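Local atomic coordinates of chromosome-partitioning ATPase Soj (Thermus thermophilus, PDB entry 1WCV), a protein that hydrolyses ATP, binds double-stranded DNA cooperatively and in an ATP-dependent way to form nucleoprotein filaments, and is probably involved in chromosome partitioning. Residues F202-P207 with A234-L238; K20-A24 with L117-P121; V137-A143 with L171-T177; K5-I9 with D109-V115; V77-H81 with T221-H225. All coordinates share one frame; numbering follows the deposited sequence.

The five contacts illustrate how a P-loop ATPase of the ParA family is built around one central sheet. Contacts 2, 3, 4 and 5 all reach that sheet. Contact 4 pairs strands 8-11 and 114-118; contact 2, about 16 Å away between centres, takes the second of these on to the nucleotide-binding helix 18-33. Contact 3 closes the sheet's outermost parallel pair, and contact 1, about 10 Å from it, lays the C-terminal helix 230-246 against the neighbouring loop. Contact 5, at the antiparallel hairpin, crosses contacts 1, 2 and 4 along the chain and encloses contact 3, so parts far apart in sequence are brought together in one compact nucleotide-binding fold.

Contact 1: F202-P207 with A234-L238; sequences FWTVIP and AYRRL
The loop 202-207 runs beside one turn of helix 234-238, with the CA atoms of Thr204 and Leu238 and those of Ile206 and Ala234 both 5.8 Å apart. This is where the C-terminal helix 230-246 of the ParA-type P-loop fold settles against the loop that ends at Pro207, a residue seen to bind ADP and ATP. Backbone bonds tie the loop in turn to strand 170-177. The contact is mostly apolar, and two CH-pi interactions mark its two ends. At one, Ile206 CD1 sits over the middle of the Tyr235 ring, 3.8 Å from its centroid, while CG2 of the same isoleucine reaches Tyr235 CE2 at 3.5 Å. With CG1 turned anti to the carbonyl carbon (chi1 -47°), both branches of Ile206 lie against the same face of the phenol, CG2 out toward the CE2 edge. Beyond the ring, Tyr235 OH bonds to Thr23 OG1 of helix 18-33, so the tyrosine spans loop and nucleotide-binding helix. A leucine in place of Tyr235 would probably leave Thr23 without this hydroxyl partner and take the flat surface from under Ile206. Between the ends, Ala234 CB touches both Ile206 CD1 and Pro207 CD, and Thr204 CG2 lies 3.4 Å from Ala234 O. Thr204 OG1 bonds instead to Glu241, and Arg237, whose CG it touches, forms a salt bridge with Glu190 of the second subunit. At the far end Leu238 CD1 stands over the Phe202 ring, 4.2 Å from its centroid and displaced toward the rim.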
# COMPACT_ATOMS: atom_id res chain seq x y z
N PHE A 202 2.14 -7.49 2.27
CA PHE A 202 1.95 -6.08 2.60
C PHE A 202 1.51 -5.35 1.35
O PHE A 202 1.93 -5.69 0.25
CB PHE A 202 3.26 -5.46 3.07
CG PHE A 202 3.67 -5.83 4.46
CD1 PHE A 202 3.00 -5.29 5.56
CD2 PHE A 202 4.76 -6.68 4.68
CE1 PHE A 202 3.41 -5.59 6.85
CE2 PHE A 202 5.18 -6.99 5.98
CZ PHE A 202 4.50 -6.44 7.07
N TRP A 203 0.66 -4.34 1.52
CA TRP A 203 0.21 -3.53 0.40
C TRP A 203 1.31 -2.58 -0.04
O TRP A 203 1.41 -2.23 -1.21
CB TRP A 203 -1.05 -2.74 0.79
CG TRP A 203 -2.26 -3.61 0.74
CD1 TRP A 203 -2.98 -4.07 1.80
CD2 TRP A 203 -2.83 -4.21 -0.43
NE1 TRP A 203 -3.96 -4.93 1.36
CE2 TRP A 203 -3.89 -5.04 -0.00
CE3 TRP A 203 -2.54 -4.13 -1.80
CZ2 TRP A 203 -4.66 -5.79 -0.89
CZ3 TRP A 203 -3.31 -4.88 -2.68
CH2 TRP A 203 -4.35 -5.69 -2.22
N THR A 204 2.15 -2.15 0.91
CA THR A 204 3.25 -1.26 0.57
C THR A 204 4.31 -2.11 -0.13
O THR A 204 4.68 -3.18 0.35
CB THR A 204 3.89 -0.64 1.83
OG1 THR A 204 2.88 0.05 2.57
CG2 THR A 204 5.00 0.34 1.44
N VAL A 205 4.78 -1.63 -1.27
CA VAL A 205 5.78 -2.33 -2.05
C VAL A 205 6.97 -1.40 -2.18
O VAL A 205 6.78 -0.21 -2.40
CB VAL A 205 5.21 -2.66 -3.45
CG1 VAL A 205 6.31 -3.16 -4.39
CG2 VAL A 205 4.13 -3.72 -3.32
N ILE A 206 8.19 -1.94 -2.02
CA ILE A 206 9.39 -1.12 -2.13
C ILE A 206 9.88 -1.15 -3.58
O ILE A 206 10.17 -2.22 -4.13
CB ILE A 206 10.53 -1.63 -1.20
CG1 ILE A 206 9.97 -1.90 0.20
CG2 ILE A 206 11.63 -0.57 -1.11
CD1 ILE A 206 9.33 -0.69 0.87
N PRO A 207 9.99 0.02 -4.22
CA PRO A 207 10.43 0.08 -5.61
C PRO A 207 11.94 -0.03 -5.79
O PRO A 207 12.72 0.30 -4.90
CB PRO A 207 9.95 1.45 -6.05
CG PRO A 207 10.28 2.27 -4.83
CD PRO A 207 9.79 1.38 -3.67
N ALA A 234 8.26 4.99 0.56
CA ALA A 234 7.73 3.64 0.72
C ALA A 234 8.09 3.05 2.09
O ALA A 234 7.24 2.46 2.76
CB ALA A 234 8.24 2.73 -0.40
N TYR A 235 9.34 3.21 2.53
CA TYR A 235 9.70 2.68 3.84
C TYR A 235 9.01 3.41 4.99
O TYR A 235 8.75 2.83 6.04
CB TYR A 235 11.22 2.66 4.04
CG TYR A 235 11.83 1.39 3.49
CD1 TYR A 235 11.48 0.15 4.02
CD2 TYR A 235 12.71 1.42 2.41
CE1 TYR A 235 11.99 -1.03 3.48
CE2 TYR A 235 13.23 0.25 1.87
CZ TYR A 235 12.86 -0.97 2.40
OH TYR A 235 13.34 -2.13 1.84
N ARG A 236 8.70 4.69 4.78
CA ARG A 236 7.99 5.45 5.81
C ARG A 236 6.60 4.83 5.95
O ARG A 236 6.11 4.60 7.05
CB ARG A 236 7.88 6.93 5.39
CG ARG A 236 6.99 7.82 6.27
CD ARG A 236 7.48 7.87 7.71
NE ARG A 236 6.60 8.63 8.60
CZ ARG A 236 6.51 9.96 8.64
NH1 ARG A 236 7.26 10.71 7.85
NH2 ARG A 236 5.69 10.54 9.50
N ARG A 237 5.98 4.55 4.81
CA ARG A 237 4.64 3.98 4.79
C ARG A 237 4.66 2.54 5.32
O ARG A 237 3.75 2.13 6.03
CB ARG A 237 4.09 4.04 3.36
CG ARG A 237 2.63 3.65 3.21
CD ARG A 237 2.12 4.04 1.81
NE ARG A 237 2.19 5.49 1.60
CZ ARG A 237 2.93 6.09 0.68
NH1 ARG A 237 3.69 5.38 -0.15
NH2 ARG A 237 2.93 7.41 0.58
N LEU A 238 5.71 1.79 5.00
CA LEU A 238 5.81 0.42 5.49
C LEU A 238 5.85 0.38 7.01
O LEU A 238 5.23 -0.48 7.62
CB LEU A 238 7.07 -0.26 4.95
CG LEU A 238 7.26 -1.70 5.44
CD1 LEU A 238 6.10 -2.56 4.96
CD2 LEU A 238 8.57 -2.25 4.91

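Contact 2: K20-A24 with L117-P121; sequences KTTTA and LDAPP
Helix 20-24 passes the end of strand 117-118 with Ala24 CA and Asp118 CA 6.0 Å apart, and the strand then gives way to a loop through Ala119. Lys20 carries most of the meeting. Its ammonium group donates to two acceptors of the other segment: Asp118 OD1 at 2.7 Å, a salt bridge, and Ala119 O at 2.8 Å. Neither is approached in its plane; NZ stands 42° out of the carboxylate plane and 35° out of the carbonyl plane. The lysine leaves the helix with CG anti to the backbone N, then bends at both of its last two torsions, and these two bends fold NZ back over the carboxylate. Lys20 and Thr21 belong to the P-loop, here the deviant Walker A motif of the ParA family, in which Lys15 is a further ATP-binding residue. Asp118, at the end of strand 114-118, is placed consistently with the Walker B aspartate of P-loop ATPases. Thr21, seen to bind both nucleotide and magnesium, puts OG1 3.0 Å from Asp118 OD2, so the two carboxylate oxygens face different neighbours: OD1 the lysine, OD2 the threonine. A methionine in place of Lys20 would probably leave Asp118 OD1 and Ala119 O without their shared donor and the carboxylate freer to turn. Ala24, one turn further along the helix, presses its CB to within 3.8 Å of Asp118 CG, and Ala49 of helix 48-52 also touches Asp118. Backbone bonds of Asp118 to Val41 and Leu43 fix the main chain from which this carboxylate reaches the helix.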
# COMPACT_ATOMS: atom_id res chain seq x y z
N LYS A 20 16.43 -7.57 1.68
CA LYS A 20 16.22 -7.95 3.07
C LYS A 20 16.94 -7.03 4.03
O LYS A 20 16.36 -6.54 5.00
CB LYS A 20 16.68 -9.39 3.30
CG LYS A 20 16.52 -9.87 4.74
CD LYS A 20 17.08 -11.27 4.92
CE LYS A 20 18.59 -11.30 4.71
NZ LYS A 20 19.29 -10.60 5.82
N THR A 21 18.22 -6.80 3.77
CA THR A 21 19.00 -5.94 4.65
C THR A 21 18.58 -4.49 4.51
O THR A 21 18.55 -3.75 5.50
CB THR A 21 20.51 -6.11 4.38
OG1 THR A 21 20.92 -7.40 4.85
CG2 THR A 21 21.32 -5.04 5.11
N THR A 22 18.24 -4.07 3.29
CA THR A 22 17.78 -2.70 3.09
C THR A 22 16.49 -2.52 3.88
O THR A 22 16.24 -1.45 4.44
CB THR A 22 17.52 -2.42 1.60
OG1 THR A 22 18.77 -2.34 0.90
CG2 THR A 22 16.78 -1.09 1.42
N THR A 23 15.68 -3.57 3.95
CA THR A 23 14.44 -3.50 4.70
C THR A 23 14.71 -3.42 6.19
O THR A 23 14.06 -2.64 6.90
CB THR A 23 13.53 -4.70 4.41
OG1 THR A 23 13.12 -4.68 3.04
CG2 THR A 23 12.31 -4.67 5.30
N ALA A 24 15.66 -4.21 6.68
CA ALA A 24 15.98 -4.20 8.11
C ALA A 24 16.47 -2.81 8.52
O ALA A 24 16.04 -2.26 9.54
CB ALA A 24 17.07 -5.23 8.42
N LEU A 117 15.55 -8.26 13.96
CA LEU A 117 16.67 -9.19 13.81
C LEU A 117 16.92 -9.48 12.34
O LEU A 117 16.11 -10.15 11.71
CB LEU A 117 16.33 -10.50 14.52
CG LEU A 117 15.82 -10.42 15.96
CD1 LEU A 117 15.28 -11.78 16.38
CD2 LEU A 117 16.95 -9.96 16.88
N ASP A 118 18.03 -8.99 11.81
CA ASP A 118 18.36 -9.23 10.40
C ASP A 118 19.04 -10.58 10.30
O ASP A 118 20.25 -10.70 10.51
CB ASP A 118 19.27 -8.12 9.87
CG ASP A 118 19.44 -8.19 8.36
OD1 ASP A 118 18.54 -8.74 7.69
OD2 ASP A 118 20.46 -7.69 7.84
N ALA A 119 18.26 -11.60 9.96
CA ALA A 119 18.74 -12.98 9.86
C ALA A 119 19.43 -13.34 8.55
O ALA A 119 19.07 -12.85 7.48
CB ALA A 119 17.58 -13.93 10.09
N PRO A 120 20.44 -14.21 8.63
CA PRO A 120 21.15 -14.62 7.41
C PRO A 120 20.24 -15.57 6.63
O PRO A 120 19.29 -16.12 7.18
CB PRO A 120 22.40 -15.31 7.95
CG PRO A 120 21.93 -15.89 9.23
CD PRO A 120 21.06 -14.80 9.83
N PRO A 121 20.52 -15.76 5.34
CA PRO A 121 19.70 -16.67 4.53
C PRO A 121 20.08 -18.13 4.72
O PRO A 121 20.96 -18.45 5.53
CB PRO A 121 19.98 -16.19 3.11
CG PRO A 121 21.43 -15.82 3.19
CD PRO A 121 21.49 -15.04 4.49

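Contact 3: V137-A143 with L171-T177; sequences VVVPVQA and LLGILVT
Val141 O is gripped twice by one residue: Thr177 N donates at 2.7 Å, nearly in line with the carbonyl bond, and Thr177 OG1 at 3.0 Å from well above the carbonyl plane, 66° out of it. The hydroxyl reaches across to the same carbonyl as its own amide because chi1 of 67° sets OG1 between the backbone N and the carbonyl carbon. Working back along the pair, Val141 N reaches Leu175 O at 2.8 Å, and Leu175 N reaches Val139 O at the same distance. These bonds join two parallel strands whose segment axes differ by 20°, the two strands of a beta-alpha-beta crossover made through helix 146-164. At the start of the pair, between Val137 and Val138, the register slips by one residue in a beta bulge. There Val137 O accepts from two successive amides, Leu172 N at 2.7 Å and Gly173 N at 3.3 Å. Side chains divide between the faces. Val139 CG2 meets Leu171 CD1 at 3.7 Å, and Val141 CG2 lies near Ile174 CG2, on the face covered by helix 146-164 through Leu154 and Val151. Toward the other face turn Val138, Pro140, Leu175 and Thr177; there Pro140 CB touches Thr177 CG2 at 4.1 Å, and Thr23 of helix 18-33 packs on Pro140, Leu175 and Thr177. Pro140 O, meanwhile, accepts from Asn13 ND2.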
# COMPACT_ATOMS: atom_id res chain seq x y z
N VAL A 137 7.48 -12.19 11.94
CA VAL A 137 8.46 -12.32 10.87
C VAL A 137 8.04 -11.52 9.65
O VAL A 137 6.87 -11.54 9.26
CB VAL A 137 8.62 -13.79 10.40
CG1 VAL A 137 9.68 -13.88 9.33
CG2 VAL A 137 8.97 -14.69 11.58
N VAL A 138 8.98 -10.79 9.06
CA VAL A 138 8.73 -10.04 7.83
C VAL A 138 9.63 -10.74 6.82
O VAL A 138 10.84 -10.86 7.03
CB VAL A 138 9.14 -8.56 7.95
CG1 VAL A 138 9.13 -7.91 6.56
CG2 VAL A 138 8.18 -7.83 8.86
N VAL A 139 9.02 -11.22 5.74
CA VAL A 139 9.74 -11.95 4.69
C VAL A 139 9.89 -11.04 3.48
O VAL A 139 8.94 -10.87 2.72
CB VAL A 139 8.96 -13.21 4.28
CG1 VAL A 139 9.78 -14.03 3.26
CG2 VAL A 139 8.64 -14.05 5.52
N PRO A 140 11.08 -10.44 3.29
CA PRO A 140 11.33 -9.55 2.16
C PRO A 140 11.73 -10.39 0.95
O PRO A 140 12.69 -11.16 1.02
CB PRO A 140 12.47 -8.66 2.65
CG PRO A 140 12.48 -8.87 4.18
CD PRO A 140 12.16 -10.32 4.28
N VAL A 141 10.99 -10.27 -0.14
CA VAL A 141 11.30 -11.04 -1.32
C VAL A 141 11.37 -10.11 -2.52
O VAL A 141 10.85 -9.00 -2.47
CB VAL A 141 10.23 -12.12 -1.61
CG1 VAL A 141 10.03 -12.99 -0.39
CG2 VAL A 141 8.91 -11.47 -2.01
N GLN A 142 12.04 -10.55 -3.57
CA GLN A 142 12.13 -9.74 -4.78
C GLN A 142 10.98 -10.16 -5.67
O GLN A 142 10.49 -11.28 -5.58
CB GLN A 142 13.45 -9.96 -5.50
CG GLN A 142 14.65 -9.36 -4.79
CD GLN A 142 15.91 -9.42 -5.64
OE1 GLN A 142 15.95 -8.88 -6.74
NE2 GLN A 142 16.94 -10.09 -5.12
N ALA A 143 10.55 -9.24 -6.53
CA ALA A 143 9.44 -9.52 -7.43
C ALA A 143 9.87 -10.40 -8.60
O ALA A 143 9.87 -9.96 -9.75
CB ALA A 143 8.85 -8.20 -7.94
N LEU A 171 3.76 -15.00 11.21
CA LEU A 171 4.16 -14.22 10.06
C LEU A 171 3.51 -12.84 10.18
O LEU A 171 2.30 -12.76 10.36
CB LEU A 171 3.65 -14.89 8.79
CG LEU A 171 3.82 -14.13 7.49
CD1 LEU A 171 5.30 -14.05 7.13
CD2 LEU A 171 3.01 -14.84 6.40
N LEU A 172 4.30 -11.77 10.12
CA LEU A 172 3.72 -10.44 10.17
C LEU A 172 3.31 -10.13 8.74
O LEU A 172 2.20 -9.65 8.48
CB LEU A 172 4.73 -9.40 10.67
CG LEU A 172 4.76 -9.10 12.17
CD1 LEU A 172 5.71 -7.92 12.43
CD2 LEU A 172 3.37 -8.75 12.66
N GLY A 173 4.20 -10.41 7.79
CA GLY A 173 3.87 -10.17 6.40
C GLY A 173 4.98 -10.44 5.41
O GLY A 173 6.15 -10.50 5.78
N ILE A 174 4.59 -10.61 4.15
CA ILE A 174 5.53 -10.82 3.06
C ILE A 174 5.67 -9.45 2.40
O ILE A 174 4.67 -8.80 2.10
CB ILE A 174 4.96 -11.82 2.04
CG1 ILE A 174 4.80 -13.19 2.71
CG2 ILE A 174 5.90 -11.90 0.83
CD1 ILE A 174 3.86 -14.10 1.96
N LEU A 175 6.91 -9.02 2.20
CA LEU A 175 7.18 -7.72 1.59
C LEU A 175 7.83 -7.82 0.23
O LEU A 175 8.89 -8.41 0.09
CB LEU A 175 8.10 -6.89 2.50
CG LEU A 175 8.56 -5.52 1.96
CD1 LEU A 175 7.37 -4.57 1.82
CD2 LEU A 175 9.59 -4.93 2.93
N VAL A 176 7.19 -7.23 -0.78
CA VAL A 176 7.76 -7.23 -2.12
C VAL A 176 8.76 -6.07 -2.19
O VAL A 176 8.41 -4.92 -1.91
CB VAL A 176 6.68 -7.03 -3.19
CG1 VAL A 176 7.31 -7.02 -4.58
CG2 VAL A 176 5.64 -8.16 -3.10
N THR A 177 10.01 -6.39 -2.52
CA THR A 177 11.05 -5.37 -2.63
C THR A 177 11.63 -5.42 -4.04
O THR A 177 11.34 -6.33 -4.82
CB THR A 177 12.22 -5.62 -1.62
OG1 THR A 177 12.91 -6.82 -1.98
CG2 THR A 177 11.68 -5.76 -0.21

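Contact 4: K5-I9 with D109-V115; sequences KVRRI and DEGYDLV
Asp109 gathers two neighbouring arginines. Its OD1 takes a salt-bridge bond from Arg7 NH1 modelled at 2.5 Å, so short that its exact length is doubtful, at an N-H...O angle of 165°, with the carboxylate lying at the edge of the guanidinium. The two flat groups are far from coplanar, their planes 72° apart, and Arg7 NH2 makes just a weak second bond to the same oxygen. Arg8 completes the salt-bridge network from another direction, through weak bonds of NE to Asp109 OD2 and of NH1 to Asp109 OD1, both 3.4 Å. What brings Arg7 round is the bend at its chi3 (62°); NH2 then also lies within weak bonding distance of the carbonyls of Asp109 and Tyr112, while Glu110 CA sits over one guanidinium face. Those carbonyls belong to a type I turn, Asp109 to Tyr112, closed by Tyr112 N bonding to Asp109 O at 2.9 Å. Past this turn the chain enters strand 114-118, which pairs in parallel with strand 8-11 in the core of the P-loop NTPase sheet; one strand leads to the nucleotide-binding loop, the other to Asp118. Val115 N bonds to Arg7 O at 2.9 Å, and Ile9 N to Val115 O at 2.8 Å, so Val115 bonds to the residues on either side of Arg8, whose CG runs beside Val115 CB 4.0 Å away. Further out, Glu135 OE1 accepts from the backbone N of both Arg7 and Arg8, Arg37 pairs with Asp113, and the hydroxyl of Tyr112 bonds to His81.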
# COMPACT_ATOMS: atom_id res chain seq x y z
N LYS A 5 1.89 -10.00 22.30
CA LYS A 5 2.38 -8.68 21.81
C LYS A 5 3.68 -8.84 21.03
O LYS A 5 4.71 -9.21 21.60
CB LYS A 5 2.60 -7.73 22.99
CG LYS A 5 2.97 -6.30 22.59
CD LYS A 5 1.83 -5.62 21.85
CE LYS A 5 2.23 -4.22 21.39
NZ LYS A 5 1.15 -3.55 20.61
N VAL A 6 3.64 -8.55 19.73
CA VAL A 6 4.83 -8.66 18.89
C VAL A 6 5.79 -7.52 19.20
O VAL A 6 5.48 -6.35 18.99
CB VAL A 6 4.46 -8.62 17.39
CG1 VAL A 6 5.71 -8.67 16.53
CG2 VAL A 6 3.55 -9.80 17.05
N ARG A 7 6.97 -7.88 19.70
CA ARG A 7 7.99 -6.89 20.04
C ARG A 7 9.24 -7.18 19.22
O ARG A 7 9.91 -6.26 18.74
CB ARG A 7 8.30 -6.98 21.54
CG ARG A 7 8.93 -5.72 22.13
CD ARG A 7 8.99 -5.81 23.65
NE ARG A 7 9.82 -6.93 24.08
CZ ARG A 7 11.15 -6.93 24.04
NH1 ARG A 7 11.82 -8.00 24.44
NH2 ARG A 7 11.80 -5.85 23.62
N ARG A 8 9.54 -8.46 19.05
CA ARG A 8 10.71 -8.88 18.27
C ARG A 8 10.27 -9.32 16.88
O ARG A 8 9.41 -10.19 16.73
CB ARG A 8 11.42 -10.04 18.96
CG ARG A 8 12.06 -9.65 20.28
CD ARG A 8 12.59 -10.87 21.00
NE ARG A 8 13.18 -10.53 22.29
CZ ARG A 8 13.53 -11.44 23.19
NH1 ARG A 8 14.06 -11.06 24.34
NH2 ARG A 8 13.34 -12.73 22.94
N ILE A 9 10.88 -8.72 15.87
CA ILE A 9 10.56 -9.02 14.49
C ILE A 9 11.80 -9.49 13.74
O ILE A 9 12.82 -8.79 13.68
CB ILE A 9 9.99 -7.76 13.78
CG1 ILE A 9 8.72 -7.30 14.51
CG2 ILE A 9 9.68 -8.07 12.33
CD1 ILE A 9 8.20 -5.94 14.05
N ASP A 109 16.59 -7.27 26.03
CA ASP A 109 16.24 -6.00 25.40
C ASP A 109 14.92 -5.42 25.91
O ASP A 109 14.24 -4.69 25.19
CB ASP A 109 16.12 -6.22 23.89
CG ASP A 109 15.21 -7.39 23.54
OD1 ASP A 109 14.24 -7.63 24.29
OD2 ASP A 109 15.46 -8.06 22.52
N GLU A 110 14.56 -5.75 27.14
CA GLU A 110 13.31 -5.26 27.71
C GLU A 110 13.19 -3.73 27.68
O GLU A 110 12.10 -3.19 27.87
CB GLU A 110 13.13 -5.77 29.14
CG GLU A 110 14.39 -5.74 30.01
CD GLU A 110 15.38 -6.84 29.65
OE1 GLU A 110 14.97 -8.02 29.57
OE2 GLU A 110 16.57 -6.52 29.45
N GLY A 111 14.30 -3.05 27.42
CA GLY A 111 14.26 -1.60 27.38
C GLY A 111 13.82 -1.01 26.05
O GLY A 111 13.69 0.21 25.91
N TYR A 112 13.58 -1.87 25.06
CA TYR A 112 13.16 -1.41 23.74
C TYR A 112 11.70 -1.70 23.45
O TYR A 112 11.11 -2.62 24.01
CB TYR A 112 14.04 -2.05 22.66
CG TYR A 112 15.49 -1.66 22.73
CD1 TYR A 112 15.93 -0.42 22.25
CD2 TYR A 112 16.44 -2.51 23.31
CE1 TYR A 112 17.26 -0.04 22.34
CE2 TYR A 112 17.78 -2.14 23.41
CZ TYR A 112 18.18 -0.90 22.92
OH TYR A 112 19.50 -0.52 23.02
N ASP A 113 11.11 -0.90 22.57
CA ASP A 113 9.73 -1.10 22.16
C ASP A 113 9.73 -2.18 21.08
O ASP A 113 8.89 -3.08 21.09
CB ASP A 113 9.14 0.18 21.55
CG ASP A 113 8.95 1.28 22.57
OD1 ASP A 113 8.25 1.03 23.57
OD2 ASP A 113 9.50 2.38 22.36
N LEU A 114 10.69 -2.08 20.16
CA LEU A 114 10.80 -3.02 19.05
C LEU A 114 12.24 -3.47 18.79
O LEU A 114 13.18 -2.67 18.85
CB LEU A 114 10.26 -2.39 17.78
CG LEU A 114 8.82 -1.86 17.81
CD1 LEU A 114 8.58 -1.00 16.59
CD2 LEU A 114 7.84 -3.02 17.85
N VAL A 115 12.40 -4.75 18.49
CA VAL A 115 13.70 -5.33 18.20
C VAL A 115 13.65 -6.01 16.84
O VAL A 115 12.85 -6.92 16.63
CB VAL A 115 14.09 -6.37 19.27
CG1 VAL A 115 15.52 -6.85 19.02
CG2 VAL A 115 13.95 -5.77 20.66

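Contact 5: V77-H81 with T221-H225; sequences VDGFH and TIAQH
A capping box at the start of the short helix 222-225 receives the turn of the hairpin formed by strands 75-77 and 80-83, and Asp78 and Thr221 meet at the join. Thr221 is the N-cap: its OG1 accepts from Gln224 N at 3.2 Å, and in return Gln224 OE1 accepts from Thr221 N at 3.0 Å, the donor lying in the amide plane on a lone pair. The same hydroxyl spends its proton outward, donating to Asp78 OD1 at 2.6 Å, so OG1 both caps the helix and holds the hairpin. It approaches the carboxylate from 54° above its plane. A negative group next to the helix N-terminus would probably be favoured by the helix dipole, and Asp78 OD2 has a charged mate besides, Arg33 of helix 18-33. The hairpin turn, type I' from Val77 to Phe80, needs a glycine at Gly79 by its backbone angles, and it aims Asp78 at the helix with CG anti to the backbone N (chi1 -168°). Asp78 and Gln224 then slide past one another head to tail, carboxylate and amide stacked with planes 10° apart, and Gln224 CG comes to 3.6 Å from Asp78 OD2. A water bridges their ends, donating to Asp78 OD2 at 2.7 Å and accepting a weak bond from Gln224 NE2. The Phe80 ring, packed on Val38 and Leu40 of the neighbouring strand, turns its edge to the threonine methyl, CE1 lying 4.3 Å from Thr221 CG2.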
# COMPACT_ATOMS: atom_id res chain seq x y z
N VAL A 77 22.75 4.87 16.11
CA VAL A 77 22.79 5.24 14.70
C VAL A 77 21.42 5.66 14.20
O VAL A 77 20.41 5.01 14.49
CB VAL A 77 23.31 4.07 13.84
CG1 VAL A 77 22.40 2.86 14.01
CG2 VAL A 77 23.38 4.49 12.38
N ASP A 78 21.40 6.76 13.45
CA ASP A 78 20.19 7.33 12.87
C ASP A 78 18.94 7.22 13.74
O ASP A 78 17.87 6.84 13.25
CB ASP A 78 19.90 6.69 11.50
CG ASP A 78 18.83 7.43 10.73
OD1 ASP A 78 18.15 6.80 9.88
OD2 ASP A 78 18.66 8.64 10.97
N GLY A 79 19.07 7.53 15.02
CA GLY A 79 17.92 7.49 15.89
C GLY A 79 17.60 6.16 16.57
O GLY A 79 16.67 6.10 17.37
N PHE A 80 18.33 5.10 16.24
CA PHE A 80 18.09 3.82 16.90
C PHE A 80 19.39 3.18 17.36
O PHE A 80 20.46 3.78 17.23
CB PHE A 80 17.32 2.85 15.98
CG PHE A 80 17.98 2.60 14.65
CD1 PHE A 80 17.80 3.48 13.59
CD2 PHE A 80 18.75 1.46 14.45
CE1 PHE A 80 18.38 3.24 12.35
CE2 PHE A 80 19.34 1.20 13.21
CZ PHE A 80 19.15 2.09 12.15
N HIS A 81 19.31 1.97 17.90
CA HIS A 81 20.50 1.28 18.37
C HIS A 81 20.78 0.02 17.57
O HIS A 81 19.87 -0.74 17.25
CB HIS A 81 20.35 0.91 19.85
CG HIS A 81 20.37 2.09 20.77
ND1 HIS A 81 20.17 1.97 22.13
CD2 HIS A 81 20.57 3.41 20.54
CE1 HIS A 81 20.25 3.17 22.69
NE2 HIS A 81 20.49 4.06 21.74
N THR A 221 21.14 5.38 6.09
CA THR A 221 19.78 4.89 5.87
C THR A 221 19.22 5.74 4.73
O THR A 221 19.77 6.80 4.42
CB THR A 221 18.89 5.09 7.09
OG1 THR A 221 18.73 6.49 7.35
CG2 THR A 221 19.49 4.40 8.32
N ILE A 222 18.15 5.30 4.10
CA ILE A 222 17.59 6.08 3.01
C ILE A 222 17.03 7.41 3.54
O ILE A 222 16.94 8.40 2.81
CB ILE A 222 16.49 5.30 2.25
CG1 ILE A 222 16.15 6.01 0.94
CG2 ILE A 222 15.25 5.14 3.11
CD1 ILE A 222 17.30 6.08 -0.03
N ALA A 223 16.65 7.43 4.81
CA ALA A 223 16.14 8.67 5.40
C ALA A 223 17.27 9.71 5.47
O ALA A 223 17.03 10.91 5.32
CB ALA A 223 15.58 8.40 6.78
N GLN A 224 18.49 9.23 5.70
CA GLN A 224 19.65 10.12 5.78
C GLN A 224 20.16 10.48 4.40
O GLN A 224 20.50 11.63 4.13
CB GLN A 224 20.81 9.46 6.55
CG GLN A 224 20.57 9.22 8.02
CD GLN A 224 21.69 8.41 8.65
OE1 GLN A 224 21.96 7.28 8.24
NE2 GLN A 224 22.34 8.99 9.65
N HIS A 225 20.20 9.49 3.52
CA HIS A 225 20.72 9.67 2.16
C HIS A 225 19.84 10.42 1.15
O HIS A 225 20.33 11.26 0.40
CB HIS A 225 21.08 8.30 1.58
CG HIS A 225 21.78 8.36 0.27
ND1 HIS A 225 23.01 8.96 0.11
CD2 HIS A 225 21.42 7.90 -0.96
CE1 HIS A 225 23.38 8.86 -1.16
NE2 HIS A 225 22.44 8.22 -1.82
O HOH W 1 20.34 10.76 11.44